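Local structure of bacillaene synthase decarboxylase PksI (Bacillus subtilis, 4Q1K) at residues H22-L27 against Q50-D55; I35-Q40 against V72-Y77; T43-F48 against D78-S83. The protein decarboxylates the 3-methylglutaconyl group tethered to the synthase PksL to a 3-methylcrotonyl group, a step in making the antibiotic bacillaene. The protein carries 1 engineered substitution. All coordinates share one frame; numbering follows the deposited sequence.

The three contacts are neighbours in this crotonase-type chain, with centres 11 to 12 Å apart. Interaction 2 is core: two parallel strands of the main sheet, held by backbone hydrogen bonds and branched aliphatic side chains. Interactions 1 and 3 are only partly buried. Interaction 1 ties the lead-in to strand 25-31 to helix 50-65, and interaction 3 ties two loops together. Both mix hydrogen bonds to the backbone with apolar contact. In interaction 1 a buried aspartate binds backbone N-H groups. In interaction 3 a serine and a tyrosine meet a tight turn. Strands 25-31 and 34-39 pair directly, linking interactions 1 and 2, and Leu52 packs on the turn of interaction 3.

Interaction 1. Residues H22-L27 against Q50-D55; sequences HSVVEL and QELTDD
Asp55 of helix 50-65 binds the backbone of His22 and Val24, so this is a carboxylate-to-backbone contact between the N-terminal part of that helix and the chain leading into edge strand 25-31. The two carboxylate oxygens share the work. OD1 of Asp55 takes the N-H of His22 at 3.0 Å through its syn lone pair. OD2 of Asp55 takes the N-H of Val24 at 2.9 Å, nearly in line with its C-O bond, and a weak bond from Val25 N. The carboxylate is buried, and these N-H groups supply it with partners.

The His22 ring lies across the start of the helix. CG of Glu51 comes 4.1 Å from the ring centroid, an off-centre CH-pi contact. The Glu51 carboxylate stands almost perpendicular to the ring. NE2 of His22 makes a weak, bent bond of 3.2 Å to OD2 of Asp54. The other oxygen of Asp54, OD1, receives NE2 of Gln50 at 3.0 Å, which helps to fix the turn of that carboxylate.

The rest of the contact is largely apolar. CG2 of Val24 lies against the helix backbone, 3.6 Å from N of Leu52. CG2 of Val25 meets CD1 of Leu52 at 3.7 Å and also reaches CB of Asp55. Val25 packs further on Leu56 and Ala59 of the same helix and on Val37 of strand 34-39, so its side chain is part of the interface between the sheet and helix 50-65.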
ATOM      1  N   HIS B  22      -1.569  33.964  20.581  1.00 48.51           N
ATOM      2  CA  HIS B  22      -3.019  34.094  20.519  1.00 48.05           C
ATOM      3  C   HIS B  22      -3.690  33.183  21.548  1.00 46.56           C
ATOM      4  O   HIS B  22      -4.908  33.185  21.683  1.00 46.48           O
ATOM      5  CB  HIS B  22      -3.529  33.941  19.074  1.00 42.47           C
ATOM      6  CG  HIS B  22      -2.943  34.957  18.134  1.00 51.11           C
ATOM      7  ND1 HIS B  22      -3.217  36.318  18.227  1.00 51.61           N
ATOM      8  CD2 HIS B  22      -2.064  34.823  17.109  1.00 51.00           C
ATOM      9  CE1 HIS B  22      -2.559  36.965  17.276  1.00 55.35           C
ATOM     10  NE2 HIS B  22      -1.851  36.082  16.584  1.00 55.89           N
ATOM     11  N   SER B  23      -2.872  32.473  22.322  1.00 42.43           N
ATOM     12  CA  SER B  23      -3.386  31.505  23.276  1.00 43.17           C
ATOM     13  C   SER B  23      -4.276  30.428  22.662  1.00 38.53           C
ATOM     14  O   SER B  23      -5.070  29.861  23.391  1.00 40.42           O
ATOM     15  CB  SER B  23      -4.184  32.228  24.371  1.00 48.58           C
ATOM     16  OG  SER B  23      -3.320  32.752  25.347  1.00 57.28           O
ATOM     17  N   VAL B  24      -4.194  30.129  21.356  1.00 31.50           N
ATOM     18  CA  VAL B  24      -5.072  29.063  20.884  1.00 29.92           C
ATOM     19  C   VAL B  24      -4.222  27.821  20.596  1.00 29.33           C
ATOM     20  O   VAL B  24      -4.762  26.814  20.191  1.00 27.83           O
ATOM     21  CB  VAL B  24      -6.014  29.463  19.709  1.00 29.15           C
ATOM     22  CG1 VAL B  24      -7.004  30.578  20.172  1.00 32.05           C
ATOM     23  CG2 VAL B  24      -5.237  29.826  18.438  1.00 26.91           C
ATOM     24  N   VAL B  25      -2.905  27.908  20.844  1.00 30.22           N
ATOM     25  CA  VAL B  25      -2.039  26.679  20.889  1.00 27.00           C
ATOM     26  C   VAL B  25      -1.381  26.644  22.266  1.00 31.29           C
ATOM     27  O   VAL B  25      -0.826  27.652  22.721  1.00 29.92           O
ATOM     28  CB  VAL B  25      -1.030  26.572  19.742  1.00 27.53           C
ATOM     29  CG1 VAL B  25       0.048  25.513  19.972  1.00 26.41           C
ATOM     30  CG2 VAL B  25      -1.684  26.408  18.375  1.00 26.86           C
ATOM     31  N   GLU B  26      -1.418  25.497  22.952  1.00 29.85           N
ATOM     32  CA  GLU B  26      -0.712  25.382  24.258  1.00 29.19           C
ATOM     33  C   GLU B  26       0.486  24.433  24.014  1.00 28.84           C
ATOM     34  O   GLU B  26       0.282  23.313  23.431  1.00 26.94           O
ATOM     35  CB  GLU B  26      -1.656  24.773  25.293  1.00 33.59           C
ATOM     36  CG  GLU B  26      -1.110  24.599  26.733  1.00 39.71           C
ATOM     37  CD  GLU B  26      -1.919  23.538  27.532  1.00 53.44           C
ATOM     38  OE1 GLU B  26      -2.028  22.346  27.090  1.00 50.97           O
ATOM     39  OE2 GLU B  26      -2.449  23.866  28.618  1.00 54.43           O
ATOM     40  N   LEU B  27       1.716  24.833  24.395  1.00 27.78           N
ATOM     41  CA  LEU B  27       2.858  23.879  24.413  1.00 32.04           C
ATOM     42  C   LEU B  27       3.075  23.392  25.810  1.00 33.03           C
ATOM     43  O   LEU B  27       3.213  24.214  26.748  1.00 30.99           O
ATOM     44  CB  LEU B  27       4.198  24.528  24.040  1.00 33.05           C
ATOM     45  CG  LEU B  27       4.408  25.096  22.679  1.00 33.47           C
ATOM     46  CD1 LEU B  27       5.753  25.818  22.500  1.00 30.50           C
ATOM     47  CD2 LEU B  27       4.184  24.024  21.667  1.00 35.98           C
ATOM     48  N   GLN B  50      -7.032  32.789  11.637  1.00 26.75           N
ATOM     49  CA  GLN B  50      -5.723  33.483  11.586  1.00 30.25           C
ATOM     50  C   GLN B  50      -4.938  33.224  12.876  1.00 28.71           C
ATOM     51  O   GLN B  50      -3.710  33.009  12.831  1.00 28.90           O
ATOM     52  CB  GLN B  50      -5.918  35.046  11.429  1.00 32.28           C
ATOM     53  CG  GLN B  50      -4.602  35.728  11.051  1.00 35.70           C
ATOM     54  CD  GLN B  50      -4.046  35.141   9.752  1.00 37.18           C
ATOM     55  OE1 GLN B  50      -4.718  35.161   8.722  1.00 42.74           O
ATOM     56  NE2 GLN B  50      -2.859  34.543   9.803  1.00 38.23           N
ATOM     57  N   GLU B  51      -5.646  33.112  14.012  1.00 29.76           N
ATOM     58  CA  GLU B  51      -4.944  32.940  15.310  1.00 29.99           C
ATOM     59  C   GLU B  51      -4.288  31.526  15.350  1.00 28.95           C
ATOM     60  O   GLU B  51      -3.105  31.362  15.771  1.00 27.70           O
ATOM     61  CB  GLU B  51      -5.902  33.097  16.469  1.00 33.12           C
ATOM     62  CG  GLU B  51      -6.378  34.565  16.686  1.00 36.67           C
ATOM     63  CD  GLU B  51      -7.541  34.968  15.746  1.00 43.18           C
ATOM     64  OE1 GLU B  51      -8.258  34.099  15.105  1.00 41.91           O
ATOM     65  OE2 GLU B  51      -7.743  36.212  15.591  1.00 47.46           O
ATOM     66  N   LEU B  52      -5.067  30.534  14.937  1.00 29.60           N
ATOM     67  CA  LEU B  52      -4.566  29.136  14.967  1.00 27.15           C
ATOM     68  C   LEU B  52      -3.435  29.026  14.002  1.00 28.43           C
ATOM     69  O   LEU B  52      -2.429  28.371  14.280  1.00 27.04           O
ATOM     70  CB  LEU B  52      -5.684  28.080  14.686  1.00 25.03           C
ATOM     71  CG  LEU B  52      -5.169  26.615  14.830  1.00 23.46           C
ATOM     72  CD1 LEU B  52      -4.675  26.309  16.260  1.00 27.55           C
ATOM     73  CD2 LEU B  52      -6.310  25.637  14.486  1.00 24.00           C
ATOM     74  N   THR B  53      -3.583  29.636  12.845  1.00 29.85           N
ATOM     75  CA  THR B  53      -2.539  29.592  11.821  1.00 29.06           C
ATOM     76  C   THR B  53      -1.222  30.204  12.372  1.00 30.67           C
ATOM     77  O   THR B  53      -0.137  29.560  12.326  1.00 27.83           O
ATOM     78  CB  THR B  53      -3.020  30.389  10.574  1.00 30.42           C
ATOM     79  OG1 THR B  53      -4.134  29.683  10.014  1.00 30.57           O
ATOM     80  CG2 THR B  53      -1.878  30.530   9.528  1.00 35.06           C
ATOM     81  N   ASP B  54      -1.285  31.432  12.904  1.00 28.46           N
ATOM     82  CA  ASP B  54      -0.088  32.065  13.477  1.00 31.13           C
ATOM     83  C   ASP B  54       0.497  31.251  14.661  1.00 29.94           C
ATOM     84  O   ASP B  54       1.722  31.101  14.760  1.00 28.63           O
ATOM     85  CB  ASP B  54      -0.399  33.462  14.052  1.00 35.51           C
ATOM     86  CG  ASP B  54      -0.863  34.492  13.006  1.00 39.78           C
ATOM     87  OD1 ASP B  54      -0.581  34.308  11.806  1.00 40.12           O
ATOM     88  OD2 ASP B  54      -1.494  35.509  13.448  1.00 42.28           O
ATOM     89  N   ASP B  55      -0.354  30.788  15.584  1.00 29.66           N
ATOM     90  CA  ASP B  55       0.117  30.073  16.780  1.00 29.90           C
ATOM     91  C   ASP B  55       0.724  28.697  16.404  1.00 28.72           C
ATOM     92  O   ASP B  55       1.716  28.297  17.019  1.00 28.24           O
ATOM     93  CB  ASP B  55      -0.986  29.887  17.835  1.00 31.27           C
ATOM     94  CG  ASP B  55      -1.281  31.151  18.621  1.00 41.39           C
ATOM     95  OD1 ASP B  55      -0.708  32.232  18.262  1.00 38.81           O
ATOM     96  OD2 ASP B  55      -2.088  31.038  19.590  1.00 39.47           O
TER

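Interaction 2. Residues I35-Q40 against V72-Y77; sequences IQVKMQ and VILTGY
Ile35 and Val72 lie side by side and point the same way, their CG2 methyls 3.7 Å apart. They begin the paired rows of two neighbouring parallel strands, 34-39 and 71-75, whose short segments run at 12° to each other. On the same face Val37 meets two partners at a slant. Its CG2 reaches CG1 of Val72, and its CG1 meets CD1 of Leu74 at 3.8 Å. Leu74 has CG anti to the backbone N (chi1 173°), and its CD1 comes over toward strand 34-39. The Met39 chain bends at its last torsion (chi3 -74°), which carries CE to within 4.0 Å of the same Leu74 CD1. Helix 50-65 covers part of this face, with Ile63 against Ile35 and Val37.

The other face bears Gln36, Lys38, Ile73 and Thr75. Lys38 is fully extended and crosses Tyr77 at about a right angle, its CE 3.9 Å from CB of Tyr77. The Tyr77 ring turns an edge to O of Met39, which lies near the ring plane 3.5 Å from CD2.

Four backbone bonds join the strands: Ile73 N to Ile35 O, Val37 N to Ile73 O, Thr75 N to Val37 O, and Met39 N to Thr75 O at 2.8 Å. This is the sheet pairing of a beta-alpha-beta unit whose connection is helix 50-65. Between the strands the hydrogen bonds are all backbone ones. The face toward helix 50-65 is hydrophobic, while the other also carries polar side chains, with OG1 of Thr75 satisfied by O of Ala119 on the next strand.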
ATOM      1  N   ILE B  35       7.530  17.150  23.532  1.00 20.42           N
ATOM      2  CA  ILE B  35       6.804  18.426  23.515  1.00 21.18           C
ATOM      3  C   ILE B  35       5.422  18.113  22.904  1.00 19.57           C
ATOM      4  O   ILE B  35       5.341  17.483  21.841  1.00 22.15           O
ATOM      5  CB  ILE B  35       7.593  19.491  22.696  1.00 21.86           C
ATOM      6  CG1 ILE B  35       6.980  20.892  22.757  1.00 25.84           C
ATOM      7  CG2 ILE B  35       7.851  19.051  21.243  1.00 20.39           C
ATOM      8  CD1 ILE B  35       6.860  21.419  24.137  1.00 31.08           C
ATOM      9  N   GLN B  36       4.406  18.579  23.581  1.00 22.62           N
ATOM     10  CA  GLN B  36       3.012  18.461  23.119  1.00 21.16           C
ATOM     11  C   GLN B  36       2.529  19.791  22.587  1.00 24.36           C
ATOM     12  O   GLN B  36       2.677  20.844  23.253  1.00 23.63           O
ATOM     13  CB  GLN B  36       2.124  17.890  24.223  1.00 22.32           C
ATOM     14  CG  GLN B  36       0.628  17.800  23.851  1.00 24.41           C
ATOM     15  CD  GLN B  36      -0.129  17.241  25.048  1.00 28.14           C
ATOM     16  OE1 GLN B  36      -0.032  16.065  25.311  1.00 31.81           O
ATOM     17  NE2 GLN B  36      -0.743  18.077  25.823  1.00 30.83           N
ATOM     18  N   VAL B  37       2.037  19.756  21.341  1.00 23.27           N
ATOM     19  CA  VAL B  37       1.428  20.947  20.685  1.00 23.96           C
ATOM     20  C   VAL B  37      -0.102  20.741  20.686  1.00 23.61           C
ATOM     21  O   VAL B  37      -0.597  19.905  19.965  1.00 21.69           O
ATOM     22  CB  VAL B  37       1.966  21.165  19.258  1.00 22.43           C
ATOM     23  CG1 VAL B  37       1.312  22.393  18.546  1.00 24.67           C
ATOM     24  CG2 VAL B  37       3.502  21.366  19.291  1.00 21.18           C
ATOM     25  N   LYS B  38      -0.824  21.440  21.578  1.00 22.51           N
ATOM     26  CA  LYS B  38      -2.261  21.210  21.682  1.00 22.42           C
ATOM     27  C   LYS B  38      -2.995  22.381  21.020  1.00 24.56           C
ATOM     28  O   LYS B  38      -2.969  23.521  21.532  1.00 25.70           O
ATOM     29  CB  LYS B  38      -2.669  21.200  23.138  1.00 24.95           C
ATOM     30  CG  LYS B  38      -4.189  21.007  23.264  1.00 26.67           C
ATOM     31  CD  LYS B  38      -4.543  20.825  24.733  1.00 33.70           C
ATOM     32  CE  LYS B  38      -6.051  20.783  24.987  1.00 35.87           C
ATOM     33  NZ  LYS B  38      -6.097  20.575  26.457  1.00 37.15           N
ATOM     34  N   MET B  39      -3.766  22.071  19.995  1.00 23.37           N
ATOM     35  CA  MET B  39      -4.597  23.077  19.286  1.00 22.98           C
ATOM     36  C   MET B  39      -5.902  23.232  20.083  1.00 27.11           C
ATOM     37  O   MET B  39      -6.621  22.229  20.326  1.00 25.22           O
ATOM     38  CB  MET B  39      -4.945  22.504  17.900  1.00 21.08           C
ATOM     39  CG  MET B  39      -3.655  22.370  17.107  1.00 22.47           C
ATOM     40  SD  MET B  39      -3.932  21.817  15.424  1.00 22.50           S
ATOM     41  CE  MET B  39      -4.317  20.058  15.740  1.00 22.90           C
ATOM     42  N   GLN B  40      -6.237  24.467  20.428  1.00 24.92           N
ATOM     43  CA  GLN B  40      -7.400  24.750  21.253  1.00 25.36           C
ATOM     44  C   GLN B  40      -7.998  26.124  20.918  1.00 27.95           C
ATOM     45  O   GLN B  40      -8.229  26.970  21.810  1.00 27.75           O
ATOM     46  CB  GLN B  40      -7.094  24.582  22.744  1.00 26.25           C
ATOM     47  CG  GLN B  40      -5.885  25.408  23.198  1.00 32.89           C
ATOM     48  CD  GLN B  40      -5.598  25.353  24.709  1.00 33.77           C
ATOM     49  OE1 GLN B  40      -4.967  26.275  25.249  1.00 41.23           O
ATOM     50  NE2 GLN B  40      -6.073  24.314  25.388  1.00 34.46           N
ATOM     51  N   VAL B  72       7.407  14.999  19.011  1.00 18.11           N
ATOM     52  CA  VAL B  72       6.378  15.981  19.154  1.00 18.41           C
ATOM     53  C   VAL B  72       5.006  15.301  19.093  1.00 18.27           C
ATOM     54  O   VAL B  72       4.805  14.411  18.242  1.00 19.59           O
ATOM     55  CB  VAL B  72       6.395  16.976  17.938  1.00 20.32           C
ATOM     56  CG1 VAL B  72       5.209  17.953  18.021  1.00 21.29           C
ATOM     57  CG2 VAL B  72       7.799  17.645  17.774  1.00 20.92           C
ATOM     58  N   ILE B  73       4.091  15.675  19.998  1.00 18.10           N
ATOM     59  CA  ILE B  73       2.697  15.198  19.909  1.00 18.80           C
ATOM     60  C   ILE B  73       1.831  16.409  19.506  1.00 19.07           C
ATOM     61  O   ILE B  73       1.783  17.369  20.237  1.00 23.01           O
ATOM     62  CB  ILE B  73       2.199  14.667  21.266  1.00 18.87           C
ATOM     63  CG1 ILE B  73       3.087  13.490  21.780  1.00 20.37           C
ATOM     64  CG2 ILE B  73       0.709  14.268  21.184  1.00 19.02           C
ATOM     65  CD1 ILE B  73       2.809  13.129  23.256  1.00 21.23           C
ATOM     66  N   LEU B  74       1.182  16.287  18.361  1.00 18.50           N
ATOM     67  CA  LEU B  74       0.266  17.309  17.801  1.00 19.25           C
ATOM     68  C   LEU B  74      -1.161  16.791  18.075  1.00 21.91           C
ATOM     69  O   LEU B  74      -1.508  15.659  17.688  1.00 18.31           O
ATOM     70  CB  LEU B  74       0.463  17.526  16.287  1.00 19.98           C
ATOM     71  CG  LEU B  74      -0.532  18.427  15.566  1.00 20.45           C
ATOM     72  CD1 LEU B  74      -0.355  19.857  16.185  1.00 19.54           C
ATOM     73  CD2 LEU B  74      -0.148  18.458  14.094  1.00 20.08           C
ATOM     74  N   THR B  75      -1.967  17.578  18.802  1.00 18.92           N
ATOM     75  CA  THR B  75      -3.311  17.042  19.162  1.00 21.99           C
ATOM     76  C   THR B  75      -4.284  18.171  19.289  1.00 21.53           C
ATOM     77  O   THR B  75      -3.851  19.367  19.282  1.00 20.84           O
ATOM     78  CB  THR B  75      -3.243  16.248  20.510  1.00 22.17           C
ATOM     79  OG1 THR B  75      -4.439  15.435  20.671  1.00 23.28           O
ATOM     80  CG2 THR B  75      -3.043  17.192  21.789  1.00 20.64           C
ATOM     81  N   GLY B  76      -5.568  17.849  19.479  1.00 20.47           N
ATOM     82  CA  GLY B  76      -6.631  18.881  19.535  1.00 20.91           C
ATOM     83  C   GLY B  76      -7.182  19.023  20.950  1.00 22.30           C
ATOM     84  O   GLY B  76      -6.478  18.749  21.933  1.00 24.53           O
ATOM     85  N   TYR B  77      -8.448  19.440  21.076  1.00 20.93           N
ATOM     86  CA  TYR B  77      -9.099  19.495  22.353  1.00 21.90           C
ATOM     87  C   TYR B  77     -10.446  18.786  22.200  1.00 22.08           C
ATOM     88  O   TYR B  77     -11.050  18.835  21.102  1.00 22.34           O
ATOM     89  CB  TYR B  77      -9.269  20.989  22.850  1.00 24.72           C
ATOM     90  CG  TYR B  77     -10.373  21.669  22.033  1.00 26.25           C
ATOM     91  CD1 TYR B  77     -11.701  21.743  22.536  1.00 27.05           C
ATOM     92  CD2 TYR B  77     -10.109  22.163  20.758  1.00 25.43           C
ATOM     93  CE1 TYR B  77     -12.738  22.304  21.781  1.00 27.79           C
ATOM     94  CE2 TYR B  77     -11.149  22.695  19.977  1.00 27.54           C
ATOM     95  CZ  TYR B  77     -12.440  22.746  20.503  1.00 28.11           C
ATOM     96  OH  TYR B  77     -13.458  23.279  19.726  1.00 28.35           O
TER

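Interaction 3. Residues T43-F48 against D78-S83; sequences THKNAF and DNYFAS
Lys45 lays its CB over the centre of the Tyr80 ring, 3.8 Å from the centroid and only 6° off the ring normal, a CH-pi contact over the face. The rest of the Lys45 chain follows the ring outward. Bends at chi2 and chi3 carry CE to 3.3 Å from OH of Tyr80. The aliphatic part of the lysine thus does the touching.

Next to this pair, Ser83 grips the backbone of the same turn twice. Its OG donates to O of Lys45 at 2.7 Å, tilted somewhat from the carbonyl plane. The Ser83 N-H bonds to O of Asn46 at 3.0 Å, approaching from well above the carbonyl plane though straight at the hydrogen (168°). With OG anti to its own carbonyl carbon and beside the backbone N (chi1 -80°), Ser83 can use both groups on this turn. CB of Ser83 and CB of Ala47 touch at 3.9 Å.

What presents these two carbonyls is a type I' beta turn from His44 to Ala47, closed by Ala47 N to His44 O at 2.8 Å. Lys45 and Asn46 both have positive phi there. The turn lies between strand 34-39 and helix 50-65. Its partner segment leads from strand 71-75 toward helix 87-94. Tyr80 also meets His123 edge-to-face, and Ala82 pairs by backbone with strand 123-125. The contact therefore sits where the loops after two adjacent strands of the main sheet meet the smaller sheet, with Ala82 also touching Met131 of helix 127-133.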
ATOM      1  N   THR B  43     -13.410  28.626  19.767  1.00 34.34           N
ATOM      2  CA  THR B  43     -14.286  29.457  18.947  1.00 36.03           C
ATOM      3  C   THR B  43     -14.427  28.866  17.557  1.00 36.08           C
ATOM      4  O   THR B  43     -15.548  28.755  17.063  1.00 36.56           O
ATOM      5  CB  THR B  43     -13.737  30.864  18.737  1.00 36.43           C
ATOM      6  OG1 THR B  43     -13.602  31.438  20.005  1.00 46.15           O
ATOM      7  CG2 THR B  43     -14.737  31.737  17.936  1.00 41.20           C
ATOM      8  N   HIS B  44     -13.322  28.458  16.927  1.00 30.10           N
ATOM      9  CA  HIS B  44     -13.410  27.919  15.584  1.00 30.72           C
ATOM     10  C   HIS B  44     -13.347  26.393  15.457  1.00 28.10           C
ATOM     11  O   HIS B  44     -13.117  25.872  14.362  1.00 26.99           O
ATOM     12  CB  HIS B  44     -12.337  28.490  14.735  1.00 32.70           C
ATOM     13  CG  HIS B  44     -12.422  29.979  14.611  1.00 37.89           C
ATOM     14  ND1 HIS B  44     -12.000  30.833  15.616  1.00 37.37           N
ATOM     15  CD2 HIS B  44     -12.876  30.771  13.599  1.00 38.45           C
ATOM     16  CE1 HIS B  44     -12.194  32.088  15.234  1.00 40.44           C
ATOM     17  NE2 HIS B  44     -12.724  32.081  14.020  1.00 42.16           N
ATOM     18  N   LYS B  45     -13.491  25.669  16.565  1.00 27.42           N
ATOM     19  CA  LYS B  45     -13.377  24.189  16.525  1.00 28.89           C
ATOM     20  C   LYS B  45     -12.091  23.757  15.824  1.00 26.73           C
ATOM     21  O   LYS B  45     -12.063  22.793  15.023  1.00 26.91           O
ATOM     22  CB  LYS B  45     -14.608  23.607  15.835  1.00 30.74           C
ATOM     23  CG  LYS B  45     -15.883  24.001  16.585  1.00 36.63           C
ATOM     24  CD  LYS B  45     -16.977  24.296  15.585  1.00 47.49           C
ATOM     25  CE  LYS B  45     -18.054  23.237  15.639  1.00 53.33           C
ATOM     26  NZ  LYS B  45     -18.994  23.573  16.750  1.00 54.97           N
ATOM     27  N   ASN B  46     -10.983  24.461  16.112  1.00 26.46           N
ATOM     28  CA  ASN B  46      -9.699  24.113  15.456  1.00 25.59           C
ATOM     29  C   ASN B  46      -9.680  24.228  13.954  1.00 23.94           C
ATOM     30  O   ASN B  46      -8.842  23.632  13.269  1.00 23.08           O
ATOM     31  CB  ASN B  46      -9.186  22.720  15.936  1.00 25.16           C
ATOM     32  CG  ASN B  46      -8.577  22.762  17.311  1.00 28.88           C
ATOM     33  OD1 ASN B  46      -8.203  21.697  17.873  1.00 30.36           O
ATOM     34  ND2 ASN B  46      -8.502  23.953  17.904  1.00 23.41           N
ATOM     35  N   ALA B  47     -10.611  25.032  13.380  1.00 24.30           N
ATOM     36  CA  ALA B  47     -10.444  25.389  11.982  1.00 23.79           C
ATOM     37  C   ALA B  47      -9.287  26.419  11.953  1.00 26.56           C
ATOM     38  O   ALA B  47      -8.946  26.986  13.035  1.00 26.09           O
ATOM     39  CB  ALA B  47     -11.730  25.947  11.383  1.00 24.89           C
ATOM     40  N   PHE B  48      -8.703  26.584  10.756  1.00 24.95           N
ATOM     41  CA  PHE B  48      -7.501  27.380  10.523  1.00 25.70           C
ATOM     42  C   PHE B  48      -7.835  28.855  10.527  1.00 26.73           C
ATOM     43  O   PHE B  48      -7.719  29.561   9.478  1.00 28.24           O
ATOM     44  CB  PHE B  48      -6.848  26.958   9.180  1.00 25.34           C
ATOM     45  CG  PHE B  48      -6.195  25.590   9.211  1.00 30.15           C
ATOM     46  CD1 PHE B  48      -5.491  25.137  10.319  1.00 35.97           C
ATOM     47  CD2 PHE B  48      -6.238  24.791   8.082  1.00 24.69           C
ATOM     48  CE1 PHE B  48      -4.835  23.900  10.265  1.00 38.72           C
ATOM     49  CE2 PHE B  48      -5.616  23.514   8.025  1.00 28.36           C
ATOM     50  CZ  PHE B  48      -4.951  23.061   9.123  1.00 31.65           C
ATOM     51  N   ASP B  78     -10.897  18.183  23.310  1.00 24.23           N
ATOM     52  CA  ASP B  78     -12.249  17.555  23.376  1.00 27.02           C
ATOM     53  C   ASP B  78     -12.474  16.707  22.135  1.00 22.61           C
ATOM     54  O   ASP B  78     -11.679  15.805  21.849  1.00 25.50           O
ATOM     55  CB  ASP B  78     -13.345  18.640  23.521  1.00 26.90           C
ATOM     56  CG  ASP B  78     -13.308  19.312  24.916  1.00 37.22           C
ATOM     57  OD1 ASP B  78     -12.570  18.813  25.813  1.00 34.75           O
ATOM     58  OD2 ASP B  78     -13.989  20.339  25.079  1.00 39.83           O
ATOM     59  N   ASN B  79     -13.527  16.997  21.378  1.00 23.90           N
ATOM     60  CA  ASN B  79     -13.856  16.231  20.186  1.00 23.30           C
ATOM     61  C   ASN B  79     -13.293  16.691  18.814  1.00 22.40           C
ATOM     62  O   ASN B  79     -13.731  16.208  17.771  1.00 22.50           O
ATOM     63  CB  ASN B  79     -15.410  16.029  20.132  1.00 28.01           C
ATOM     64  CG  ASN B  79     -16.150  17.354  20.063  1.00 33.60           C
ATOM     65  OD1 ASN B  79     -15.625  18.410  20.529  1.00 32.70           O
ATOM     66  ND2 ASN B  79     -17.348  17.352  19.462  1.00 33.78           N
ATOM     67  N   TYR B  80     -12.334  17.631  18.755  1.00 21.86           N
ATOM     68  CA  TYR B  80     -11.836  18.178  17.488  1.00 21.87           C
ATOM     69  C   TYR B  80     -10.309  18.023  17.443  1.00 20.49           C
ATOM     70  O   TYR B  80      -9.602  18.508  18.330  1.00 21.94           O
ATOM     71  CB  TYR B  80     -12.131  19.713  17.441  1.00 21.68           C
ATOM     72  CG  TYR B  80     -13.602  19.882  16.957  1.00 27.06           C
ATOM     73  CD1 TYR B  80     -13.893  19.748  15.603  1.00 32.27           C
ATOM     74  CD2 TYR B  80     -14.654  19.970  17.858  1.00 30.70           C
ATOM     75  CE1 TYR B  80     -15.206  19.807  15.133  1.00 38.97           C
ATOM     76  CE2 TYR B  80     -15.991  20.053  17.406  1.00 34.63           C
ATOM     77  CZ  TYR B  80     -16.238  19.968  16.046  1.00 38.47           C
ATOM     78  OH  TYR B  80     -17.513  20.006  15.487  1.00 39.44           O
ATOM     79  N   PHE B  81      -9.836  17.402  16.418  1.00 20.24           N
ATOM     80  CA  PHE B  81      -8.402  17.486  16.157  1.00 18.82           C
ATOM     81  C   PHE B  81      -8.165  18.838  15.375  1.00 19.54           C
ATOM     82  O   PHE B  81      -7.520  19.761  15.847  1.00 21.89           O
ATOM     83  CB  PHE B  81      -7.925  16.291  15.259  1.00 17.90           C
ATOM     84  CG  PHE B  81      -6.478  16.406  14.826  1.00 17.96           C
ATOM     85  CD1 PHE B  81      -5.437  16.285  15.807  1.00 19.13           C
ATOM     86  CD2 PHE B  81      -6.141  16.671  13.477  1.00 18.13           C
ATOM     87  CE1 PHE B  81      -4.070  16.378  15.412  1.00 19.58           C
ATOM     88  CE2 PHE B  81      -4.803  16.806  13.069  1.00 16.54           C
ATOM     89  CZ  PHE B  81      -3.781  16.654  14.042  1.00 19.02           C
ATOM     90  N   ALA B  82      -8.728  18.938  14.173  1.00 21.47           N
ATOM     91  CA  ALA B  82      -8.480  20.113  13.322  1.00 19.70           C
ATOM     92  C   ALA B  82      -9.553  20.074  12.245  1.00 20.55           C
ATOM     93  O   ALA B  82      -9.824  19.033  11.650  1.00 23.06           O
ATOM     94  CB  ALA B  82      -7.047  20.194  12.726  1.00 21.02           C
ATOM     95  N   SER B  83     -10.141  21.233  11.940  1.00 21.72           N
ATOM     96  CA  SER B  83     -11.369  21.239  11.120  1.00 19.80           C
ATOM     97  C   SER B  83     -11.105  21.881   9.758  1.00 22.20           C
ATOM     98  O   SER B  83     -12.037  22.069   8.990  1.00 23.12           O
ATOM     99  CB  SER B  83     -12.399  22.163  11.851  1.00 20.76           C
ATOM    100  OG  SER B  83     -12.972  21.427  12.873  1.00 25.40           O
TER